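Local coordinates for protein D-alanyl transferase DltD (Enterococcus faecalis, PDB 6O93) that probably transfers D-alanyl groups during the D-alanylation of lipoteichoic acid in the Gram-positive cell wall, at residues G77-T82 with G112-F118; D157-T163 with Q177-F181; Y218-D224 with L356-R360. One frame throughout, in Å; residues are numbered along the deposited sequence.

Contact 1 (G77-T82 with G112-F118); sequences GTQSLT and GVPNDSF. With PO4 (phosphate ion), chain E; PO4 (phosphate ion), chain F.
Leu81 and Phe118 bring together the first turns of two helices, 80-90 and 115-121, in a fold whose five-stranded parallel sheet and family place it with the SGNH hydrolases. The contact is buried, and dispersion does most of the work. Leu81 CD2 lies 3.5 Å from Phe118 CE1, meeting the ring at a slant. Phe118 CG stands anti to the backbone N (chi1 177°), a turn that swings the ring out to Leu81 although its CB does not point that way. Phe151 stacks on the same phenyl group, and Leu144 and Arg147 of helix 139-148 close around Leu81. Further along, the side chains of Gln79 and Val113 slide past each other in opposite directions; the CG of Gln79 rests 3.9 Å from Val113 CG2.

Backbone against backbone, the approach is close at Gly77, whose CA is 4.6 Å from the CA of Ser117. Gly77 has a positive phi (98°), and Ser117 CB packs 3.5 Å from Gly77 O.

The hydrogen bonds here go to bound species, and it is a water that joins the two segments. Gly77 N donates a fairly straight bond of 3.0 Å to O1 of the phosphate of chain F, at 165°. That ion, probably from the crystallisation liquor, is also bonded to Ser47 OG, the serine of a possible Ser-His-Asp triad with His349 and Asp346, so the amide of Gly77 borders what is probably the active-site pocket. At Thr82 one water bridges the segments: it sits 2.5 Å from Thr82 OG1 and donates to Phe118 O at 3.0 Å, while its oxygen lies over one face of the Phe118 ring, near the rim.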
loop_
_atom_site.group_PDB
_atom_site.type_symbol
_atom_site.label_atom_id
_atom_site.label_comp_id
_atom_site.label_asym_id
_atom_site.label_seq_id
_atom_site.Cartn_x
_atom_site.Cartn_y
_atom_site.Cartn_z
ATOM N N GLY A 77 -4.209 -6.924 -4.315
ATOM C CA GLY A 77 -5.120 -7.415 -3.304
ATOM C C GLY A 77 -4.842 -6.964 -1.885
ATOM O O GLY A 77 -5.598 -7.341 -0.981
ATOM N N THR A 78 -3.790 -6.175 -1.652
ATOM C CA THR A 78 -3.466 -5.684 -0.311
ATOM C C THR A 78 -4.001 -4.261 -0.182
ATOM O O THR A 78 -3.419 -3.316 -0.719
ATOM C CB THR A 78 -1.962 -5.739 -0.049
ATOM O OG1 THR A 78 -1.265 -4.951 -1.020
ATOM C CG2 THR A 78 -1.454 -7.176 -0.111
ATOM N N GLN A 79 -5.112 -4.109 0.543
ATOM C CA GLN A 79 -5.741 -2.816 0.750
ATOM C C GLN A 79 -5.534 -2.364 2.202
ATOM O O GLN A 79 -4.667 -2.895 2.915
ATOM C CB GLN A 79 -7.218 -2.905 0.345
ATOM C CG GLN A 79 -7.414 -3.353 -1.102
ATOM C CD GLN A 79 -8.825 -3.123 -1.620
ATOM O OE1 GLN A 79 -9.676 -2.558 -0.930
ATOM N NE2 GLN A 79 -9.079 -3.562 -2.847
ATOM N N SER A 80 -6.329 -1.382 2.639
ATOM C CA SER A 80 -6.015 -0.669 3.873
ATOM C C SER A 80 -6.093 -1.580 5.092
ATOM O O SER A 80 -5.278 -1.461 6.013
ATOM C CB SER A 80 -6.953 0.525 4.043
ATOM O OG SER A 80 -6.670 1.529 3.087
ATOM N N LEU A 81 -7.071 -2.486 5.126
ATOM C CA LEU A 81 -7.235 -3.339 6.299
ATOM C C LEU A 81 -6.018 -4.236 6.491
ATOM O O LEU A 81 -5.487 -4.356 7.601
ATOM C CB LEU A 81 -8.510 -4.171 6.167
ATOM C CG LEU A 81 -8.950 -4.932 7.421
ATOM C CD1 LEU A 81 -9.231 -3.974 8.570
ATOM C CD2 LEU A 81 -10.172 -5.771 7.121
ATOM N N THR A 82 -5.559 -4.872 5.411
ATOM C CA THR A 82 -4.325 -5.648 5.469
ATOM C C THR A 82 -3.160 -4.785 5.935
ATOM O O THR A 82 -2.379 -5.187 6.805
ATOM C CB THR A 82 -4.021 -6.251 4.096
ATOM O OG1 THR A 82 -5.026 -7.210 3.752
ATOM C CG2 THR A 82 -2.654 -6.924 4.094
ATOM N N GLY A 112 -16.078 -2.920 -0.715
ATOM C CA GLY A 112 -14.789 -2.925 -0.056
ATOM C C GLY A 112 -13.882 -4.025 -0.580
ATOM O O GLY A 112 -14.095 -4.600 -1.654
ATOM N N VAL A 113 -12.852 -4.321 0.206
ATOM C CA VAL A 113 -11.859 -5.311 -0.220
ATOM C C VAL A 113 -12.537 -6.669 -0.370
ATOM O O VAL A 113 -13.269 -7.099 0.542
ATOM C CB VAL A 113 -10.695 -5.381 0.786
ATOM C CG1 VAL A 113 -11.182 -5.822 2.161
ATOM C CG2 VAL A 113 -9.610 -6.317 0.271
ATOM N N PRO A 114 -12.351 -7.377 -1.486
ATOM C CA PRO A 114 -12.994 -8.690 -1.639
ATOM C C PRO A 114 -12.515 -9.687 -0.593
ATOM O O PRO A 114 -11.407 -9.582 -0.062
ATOM C CB PRO A 114 -12.583 -9.123 -3.053
ATOM C CG PRO A 114 -12.251 -7.849 -3.763
ATOM C CD PRO A 114 -11.677 -6.943 -2.723
ATOM N N ASN A 115 -13.370 -10.673 -0.305
ATOM C CA ASN A 115 -13.023 -11.705 0.672
ATOM C C ASN A 115 -11.702 -12.381 0.320
ATOM O O ASN A 115 -10.826 -12.543 1.176
ATOM C CB ASN A 115 -14.138 -12.749 0.759
ATOM C CG ASN A 115 -15.380 -12.229 1.454
ATOM O OD1 ASN A 115 -15.332 -11.246 2.190
ATOM N ND2 ASN A 115 -16.504 -12.903 1.234
ATOM N N ASP A 116 -11.545 -12.786 -0.944
ATOM C CA ASP A 116 -10.363 -13.544 -1.341
ATOM C C ASP A 116 -9.109 -12.681 -1.348
ATOM O O ASP A 116 -8.003 -13.204 -1.177
ATOM C CB ASP A 116 -10.574 -14.164 -2.723
ATOM C CG ASP A 116 -11.729 -15.145 -2.753
ATOM O OD1 ASP A 116 -12.122 -15.634 -1.673
ATOM O OD2 ASP A 116 -12.236 -15.431 -3.859
ATOM N N SER A 117 -9.252 -11.371 -1.557
ATOM C CA SER A 117 -8.086 -10.495 -1.522
ATOM C C SER A 117 -7.570 -10.341 -0.099
ATOM O O SER A 117 -6.362 -10.438 0.151
ATOM C CB SER A 117 -8.427 -9.134 -2.125
ATOM O OG SER A 117 -8.597 -9.240 -3.526
ATOM N N PHE A 118 -8.472 -10.099 0.854
ATOM C CA PHE A 118 -8.058 -10.064 2.250
ATOM C C PHE A 118 -7.558 -11.430 2.701
ATOM O O PHE A 118 -6.529 -11.529 3.378
ATOM C CB PHE A 118 -9.212 -9.603 3.138
ATOM C CG PHE A 118 -8.874 -9.605 4.597
ATOM C CD1 PHE A 118 -8.313 -8.487 5.189
ATOM C CD2 PHE A 118 -9.093 -10.732 5.373
ATOM C CE1 PHE A 118 -7.983 -8.490 6.534
ATOM C CE2 PHE A 118 -8.770 -10.741 6.713
ATOM C CZ PHE A 118 -8.214 -9.618 7.295
HETATM P P PO4 E . -15.777 -15.873 -1.971
HETATM O O1 PO4 E . -15.659 -15.600 -0.489
HETATM O O2 PO4 E . -15.757 -14.569 -2.731
HETATM O O3 PO4 E . -17.073 -16.597 -2.242
HETATM O O4 PO4 E . -14.614 -16.727 -2.415
HETATM P P PO4 F . -4.838 -3.705 -6.617
HETATM O O1 PO4 F . -5.092 -4.157 -5.198
HETATM O O2 PO4 F . -5.601 -2.427 -6.880
HETATM O O3 PO4 F . -5.297 -4.774 -7.581
HETATM O O4 PO4 F . -3.362 -3.460 -6.816
HETATM O O HOH W 1 -4.903 -9.475 4.887
#

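Contact 2 (D157-T163 with Q177-F181); sequences DKVLMET and QRDYF
Gln177 of helix 175-195 reaches across to Thr163 of helix 158-168. These helices are consecutive, joined by a loop, and the two short segments run at 139° with axes 10.5 Å apart. Gln177 CB and CG each lie 3.3 Å from Thr163 OG1. CG is anti to the carbonyl carbon (chi1 -66°), and the extended chain beyond it lays the flat face of the amide on the hydroxyl, CD 3.1 Å from OG1, so neither OE1 nor NE2 meets it at a good angle. At the tip OE1 accepts from Gln174 N, whereas NE2 donates a hydrogen bond to a water that in turn donates to Glu162 OE1.

Thr163 OG1 donates to Val159 O at 2.9 Å; Thr163 N reaches this oxygen from the opposite face of the carbonyl plane. Phe181 brings its CZ to 3.4 Å from Thr163 OG1. One turn back, Val159 CB sits over a face of the Tyr180 ring, a CH-pi contact. Asp157 N-caps helix 158-168, OD1 accepting from Leu160 N and OD2 bonded to Tyr128.

Direct contact is thus van der Waals, apolar at the rings and hydroxyl-on-amide at Gln177, with water making the polar bridge.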
loop_
_atom_site.group_PDB
_atom_site.type_symbol
_atom_site.label_atom_id
_atom_site.label_comp_id
_atom_site.label_asym_id
_atom_site.label_seq_id
_atom_site.Cartn_x
_atom_site.Cartn_y
_atom_site.Cartn_z
ATOM N N ASP A 157 -11.996 -19.487 12.317
ATOM C CA ASP A 157 -11.166 -19.512 13.519
ATOM C C ASP A 157 -12.075 -19.178 14.699
ATOM O O ASP A 157 -12.356 -18.007 14.969
ATOM C CB ASP A 157 -10.014 -18.521 13.380
ATOM C CG ASP A 157 -9.010 -18.619 14.511
ATOM O OD1 ASP A 157 -9.383 -19.071 15.613
ATOM O OD2 ASP A 157 -7.843 -18.234 14.292
ATOM N N LYS A 158 -12.533 -20.214 15.403
ATOM C CA LYS A 158 -13.576 -20.032 16.409
ATOM C C LYS A 158 -13.069 -19.246 17.612
ATOM O O LYS A 158 -13.748 -18.336 18.099
ATOM C CB LYS A 158 -14.121 -21.392 16.845
ATOM C CG LYS A 158 -14.725 -22.211 15.709
ATOM C CD LYS A 158 -15.873 -21.475 15.024
ATOM C CE LYS A 158 -16.533 -22.339 13.960
ATOM N NZ LYS A 158 -17.732 -21.679 13.367
ATOM N N VAL A 159 -11.884 -19.592 18.123
ATOM C CA VAL A 159 -11.337 -18.856 19.259
ATOM C C VAL A 159 -11.139 -17.393 18.888
ATOM O O VAL A 159 -11.450 -16.487 19.671
ATOM C CB VAL A 159 -10.025 -19.502 19.742
ATOM C CG1 VAL A 159 -9.379 -18.651 20.830
ATOM C CG2 VAL A 159 -10.288 -20.909 20.254
ATOM N N LEU A 160 -10.624 -17.139 17.684
ATOM C CA LEU A 160 -10.484 -15.769 17.211
ATOM C C LEU A 160 -11.836 -15.070 17.160
ATOM O O LEU A 160 -11.991 -13.952 17.665
ATOM C CB LEU A 160 -9.816 -15.763 15.835
ATOM C CG LEU A 160 -9.571 -14.395 15.192
ATOM C CD1 LEU A 160 -8.813 -13.483 16.132
ATOM C CD2 LEU A 160 -8.816 -14.557 13.885
ATOM N N MET A 161 -12.835 -15.724 16.560
ATOM C CA MET A 161 -14.164 -15.124 16.470
ATOM C C MET A 161 -14.718 -14.809 17.852
ATOM O O MET A 161 -15.325 -13.752 18.062
ATOM C CB MET A 161 -15.110 -16.058 15.715
ATOM C CG MET A 161 -14.869 -16.097 14.213
ATOM S SD MET A 161 -15.277 -14.535 13.405
ATOM C CE MET A 161 -17.066 -14.557 13.502
ATOM N N GLU A 162 -14.520 -15.717 18.808
ATOM C CA GLU A 162 -14.993 -15.470 20.166
ATOM C C GLU A 162 -14.259 -14.293 20.794
ATOM O O GLU A 162 -14.867 -13.477 21.497
ATOM C CB GLU A 162 -14.824 -16.735 21.006
ATOM C CG GLU A 162 -15.732 -17.870 20.562
ATOM C CD GLU A 162 -15.454 -19.179 21.277
ATOM O OE1 GLU A 162 -14.312 -19.388 21.744
ATOM O OE2 GLU A 162 -16.388 -20.003 21.366
ATOM N N THR A 163 -12.955 -14.181 20.542
ATOM C CA THR A 163 -12.194 -13.052 21.067
ATOM C C THR A 163 -12.649 -11.741 20.436
ATOM O O THR A 163 -12.805 -10.731 21.132
ATOM C CB THR A 163 -10.701 -13.274 20.826
ATOM O OG1 THR A 163 -10.289 -14.496 21.451
ATOM C CG2 THR A 163 -9.886 -12.112 21.388
ATOM N N GLN A 177 -8.123 -16.817 26.140
ATOM C CA GLN A 177 -7.982 -16.435 24.739
ATOM C C GLN A 177 -6.572 -15.933 24.456
ATOM O O GLN A 177 -5.946 -16.326 23.464
ATOM C CB GLN A 177 -9.024 -15.371 24.379
ATOM C CG GLN A 177 -10.462 -15.872 24.435
ATOM C CD GLN A 177 -11.482 -14.756 24.291
ATOM O OE1 GLN A 177 -11.183 -13.589 24.537
ATOM N NE2 GLN A 177 -12.697 -15.115 23.895
ATOM N N ARG A 178 -6.051 -15.067 25.328
ATOM C CA ARG A 178 -4.677 -14.605 25.181
ATOM C C ARG A 178 -3.696 -15.767 25.257
ATOM O O ARG A 178 -2.760 -15.854 24.453
ATOM C CB ARG A 178 -4.359 -13.561 26.254
ATOM C CG ARG A 178 -2.929 -13.048 26.211
ATOM C CD ARG A 178 -2.701 -11.920 27.203
ATOM N NE ARG A 178 -1.329 -11.418 27.146
ATOM C CZ ARG A 178 -0.309 -11.920 27.839
ATOM N NH1 ARG A 178 0.900 -11.388 27.712
ATOM N NH2 ARG A 178 -0.488 -12.950 28.657
ATOM N N ASP A 179 -3.887 -16.669 26.226
ATOM C CA ASP A 179 -3.017 -17.836 26.333
ATOM C C ASP A 179 -3.019 -18.642 25.039
ATOM O O ASP A 179 -1.973 -19.134 24.602
ATOM C CB ASP A 179 -3.452 -18.718 27.504
ATOM C CG ASP A 179 -3.262 -18.046 28.853
ATOM O OD1 ASP A 179 -2.580 -17.002 28.921
ATOM O OD2 ASP A 179 -3.799 -18.569 29.849
ATOM N N TYR A 180 -4.190 -18.791 24.415
ATOM C CA TYR A 180 -4.279 -19.547 23.169
ATOM C C TYR A 180 -3.429 -18.906 22.078
ATOM O O TYR A 180 -2.664 -19.590 21.388
ATOM C CB TYR A 180 -5.737 -19.652 22.724
ATOM C CG TYR A 180 -5.904 -20.215 21.334
ATOM C CD1 TYR A 180 -5.891 -21.584 21.114
ATOM C CD2 TYR A 180 -6.070 -19.378 20.240
ATOM C CE1 TYR A 180 -6.040 -22.106 19.847
ATOM C CE2 TYR A 180 -6.220 -19.890 18.963
ATOM C CZ TYR A 180 -6.205 -21.254 18.774
ATOM O OH TYR A 180 -6.354 -21.774 17.508
ATOM N N PHE A 181 -3.557 -17.589 21.900
ATOM C CA PHE A 181 -2.754 -16.904 20.893
ATOM C C PHE A 181 -1.268 -17.053 21.189
ATOM O O PHE A 181 -0.462 -17.251 20.272
ATOM C CB PHE A 181 -3.149 -15.428 20.825
ATOM C CG PHE A 181 -4.596 -15.206 20.489
ATOM C CD1 PHE A 181 -5.177 -15.854 19.411
ATOM C CD2 PHE A 181 -5.380 -14.366 21.260
ATOM C CE1 PHE A 181 -6.510 -15.660 19.102
ATOM C CE2 PHE A 181 -6.717 -14.170 20.957
ATOM C CZ PHE A 181 -7.281 -14.819 19.876
HETATM O O HOH W 2 -12.815 -18.101 23.733
#

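Contact 3 (Y218-D224 with L356-R360); sequences YNFNELD and LAVDR
One water is gripped by three groups where Tyr218 faces helix 352-367. It accepts from Tyr218 OH at 2.6 Å and donates to Leu356 O and, at 2.8 Å, to Asp359 OD2. The water lies in the plane of the tyrosine ring, at its edge. The other oxygen of that carboxylate, Asp359 OD1, forms a salt bridge with Arg66.

Asn219 N-caps helix 220-233, its OD1 accepting from Glu222 N, just before Phe220, which is sandwiched between two side chains. Over one face the guanidinium of Arg360 lies flat, 3.5 Å between centres and planes 9° apart, a cation-pi stack displaced toward the CZ side of the ring. A bend at chi3 (64°) folds the end of the arginine chain over the phenyl group, and its CD adds an off-centre CH-pi contact. Leu356 CD2 sits over the opposite face, toward the rim, and Phe220 CE1 touches Leu356 CG at 3.7 Å. The leucine also reaches the next turn of the same helix: its CD1 packs 3.8 Å from Leu223 CB, and its CD2 meets the backbone around Asp224 N.

Segments 220-224 and 356-360 run nearly antiparallel, at 160°. Asp224 is committed to Arg353, with its OD2 still 6.7 Å from Arg360 NH2, so across this contact the positive charge of Arg360 is met by the pi cloud of Phe220, and the aspartate's pull on it is probably modest.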
loop_
_atom_site.group_PDB
_atom_site.type_symbol
_atom_site.label_atom_id
_atom_site.label_comp_id
_atom_site.label_asym_id
_atom_site.label_seq_id
_atom_site.Cartn_x
_atom_site.Cartn_y
_atom_site.Cartn_z
ATOM N N TYR A 218 21.819 13.211 -11.038
ATOM C CA TYR A 218 20.374 13.380 -11.058
ATOM C C TYR A 218 20.004 14.761 -11.587
ATOM O O TYR A 218 20.532 15.777 -11.126
ATOM C CB TYR A 218 19.802 13.184 -9.653
ATOM C CG TYR A 218 18.318 13.466 -9.527
ATOM C CD1 TYR A 218 17.847 14.761 -9.328
ATOM C CD2 TYR A 218 17.391 12.435 -9.585
ATOM C CE1 TYR A 218 16.494 15.018 -9.207
ATOM C CE2 TYR A 218 16.035 12.682 -9.464
ATOM C CZ TYR A 218 15.592 13.974 -9.274
ATOM O OH TYR A 218 14.244 14.221 -9.152
ATOM N N ASN A 219 19.097 14.791 -12.560
ATOM C CA ASN A 219 18.472 16.029 -13.010
ATOM C C ASN A 219 17.054 15.689 -13.434
ATOM O O ASN A 219 16.861 14.880 -14.347
ATOM C CB ASN A 219 19.243 16.668 -14.164
ATOM C CG ASN A 219 18.593 17.946 -14.660
ATOM O OD1 ASN A 219 17.683 17.910 -15.489
ATOM N ND2 ASN A 219 19.055 19.083 -14.153
ATOM N N PHE A 220 16.068 16.296 -12.771
ATOM C CA PHE A 220 14.676 15.932 -13.013
ATOM C C PHE A 220 14.292 16.145 -14.473
ATOM O O PHE A 220 13.803 15.225 -15.139
ATOM C CB PHE A 220 13.758 16.738 -12.093
ATOM C CG PHE A 220 12.309 16.380 -12.229
ATOM C CD1 PHE A 220 11.765 15.347 -11.482
ATOM C CD2 PHE A 220 11.489 17.069 -13.108
ATOM C CE1 PHE A 220 10.429 15.011 -11.608
ATOM C CE2 PHE A 220 10.151 16.735 -13.237
ATOM C CZ PHE A 220 9.623 15.704 -12.487
ATOM N N ASN A 221 14.503 17.358 -14.991
ATOM C CA ASN A 221 14.074 17.664 -16.353
ATOM C C ASN A 221 14.713 16.717 -17.362
ATOM O O ASN A 221 14.048 16.256 -18.298
ATOM C CB ASN A 221 14.401 19.118 -16.690
ATOM C CG ASN A 221 13.545 20.101 -15.912
ATOM O OD1 ASN A 221 12.452 19.760 -15.454
ATOM N ND2 ASN A 221 14.035 21.325 -15.760
ATOM N N GLU A 222 16.000 16.411 -17.187
ATOM C CA GLU A 222 16.647 15.429 -18.051
ATOM C C GLU A 222 15.954 14.076 -17.940
ATOM O O GLU A 222 15.664 13.427 -18.952
ATOM C CB GLU A 222 18.129 15.309 -17.687
ATOM C CG GLU A 222 18.923 14.362 -18.582
ATOM C CD GLU A 222 20.354 14.170 -18.106
ATOM O OE1 GLU A 222 20.680 14.624 -16.988
ATOM O OE2 GLU A 222 21.153 13.563 -18.848
ATOM N N LEU A 223 15.673 13.641 -16.711
ATOM C CA LEU A 223 15.019 12.353 -16.505
ATOM C C LEU A 223 13.600 12.355 -17.063
ATOM O O LEU A 223 13.156 11.358 -17.646
ATOM C CB LEU A 223 15.010 12.007 -15.016
ATOM C CG LEU A 223 16.387 11.774 -14.389
ATOM C CD1 LEU A 223 16.307 11.835 -12.871
ATOM C CD2 LEU A 223 16.963 10.440 -14.837
ATOM N N ASP A 224 12.871 13.460 -16.887
ATOM C CA ASP A 224 11.500 13.529 -17.387
ATOM C C ASP A 224 11.464 13.342 -18.898
ATOM O O ASP A 224 10.630 12.592 -19.420
ATOM C CB ASP A 224 10.867 14.865 -16.994
ATOM C CG ASP A 224 9.347 14.802 -16.931
ATOM O OD1 ASP A 224 8.796 13.696 -16.757
ATOM O OD2 ASP A 224 8.702 15.865 -17.056
ATOM N N LEU A 356 8.648 8.870 -11.540
ATOM C CA LEU A 356 9.607 9.966 -11.445
ATOM C C LEU A 356 9.026 11.128 -10.650
ATOM O O LEU A 356 9.702 11.702 -9.788
ATOM C CB LEU A 356 10.020 10.432 -12.842
ATOM C CG LEU A 356 11.054 11.563 -12.881
ATOM C CD1 LEU A 356 12.407 11.075 -12.369
ATOM C CD2 LEU A 356 11.179 12.138 -14.284
ATOM N N ALA A 357 7.771 11.492 -10.931
ATOM C CA ALA A 357 7.124 12.561 -10.179
ATOM C C ALA A 357 6.954 12.176 -8.716
ATOM O O ALA A 357 7.211 12.987 -7.818
ATOM C CB ALA A 357 5.772 12.900 -10.807
ATOM N N VAL A 358 6.521 10.940 -8.455
ATOM C CA VAL A 358 6.389 10.480 -7.075
ATOM C C VAL A 358 7.746 10.482 -6.387
ATOM O O VAL A 358 7.877 10.921 -5.237
ATOM C CB VAL A 358 5.739 9.082 -7.037
ATOM C CG1 VAL A 358 5.842 8.487 -5.641
ATOM C CG2 VAL A 358 4.287 9.158 -7.479
ATOM N N ASP A 359 8.777 10.001 -7.083
ATOM C CA ASP A 359 10.113 9.950 -6.497
ATOM C C ASP A 359 10.574 11.327 -6.035
ATOM O O ASP A 359 11.195 11.459 -4.974
ATOM C CB ASP A 359 11.103 9.372 -7.508
ATOM C CG ASP A 359 12.513 9.307 -6.965
ATOM O OD1 ASP A 359 12.809 8.366 -6.194
ATOM O OD2 ASP A 359 13.318 10.199 -7.303
ATOM N N ARG A 360 10.295 12.369 -6.823
ATOM C CA ARG A 360 10.696 13.712 -6.416
ATOM C C ARG A 360 9.987 14.125 -5.133
ATOM O O ARG A 360 10.610 14.685 -4.223
ATOM C CB ARG A 360 10.412 14.715 -7.532
ATOM C CG ARG A 360 10.638 16.162 -7.114
ATOM C CD ARG A 360 10.727 17.101 -8.306
ATOM N NE ARG A 360 9.486 17.160 -9.071
ATOM C CZ ARG A 360 9.269 18.002 -10.077
ATOM N NH1 ARG A 360 10.210 18.862 -10.441
ATOM N NH2 ARG A 360 8.110 17.987 -10.721
HETATM O O HOH W 3 12.655 12.138 -9.144
#

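In the fold
The three contacts follow one another along the chain and never touch. Contact 1 lies nearest the middle, its centre about 11 Å from that of the chain, and borders the phosphate held by Ser47; its Gln79 side chain is about 8 Å from the sodium ion bound by Ser46, Glu48 and Ser104. Contact 2 is on the same side of the molecule but farther out, about 22 Å from contact 1 centre to centre, joining two peripheral helices. Contact 3 falls on the opposite side of the chain's centre, about 32 Å from contact 1 and 50 Å from contact 2, between centres. Its helix 352-367 follows shortly after His349 of the possible triad.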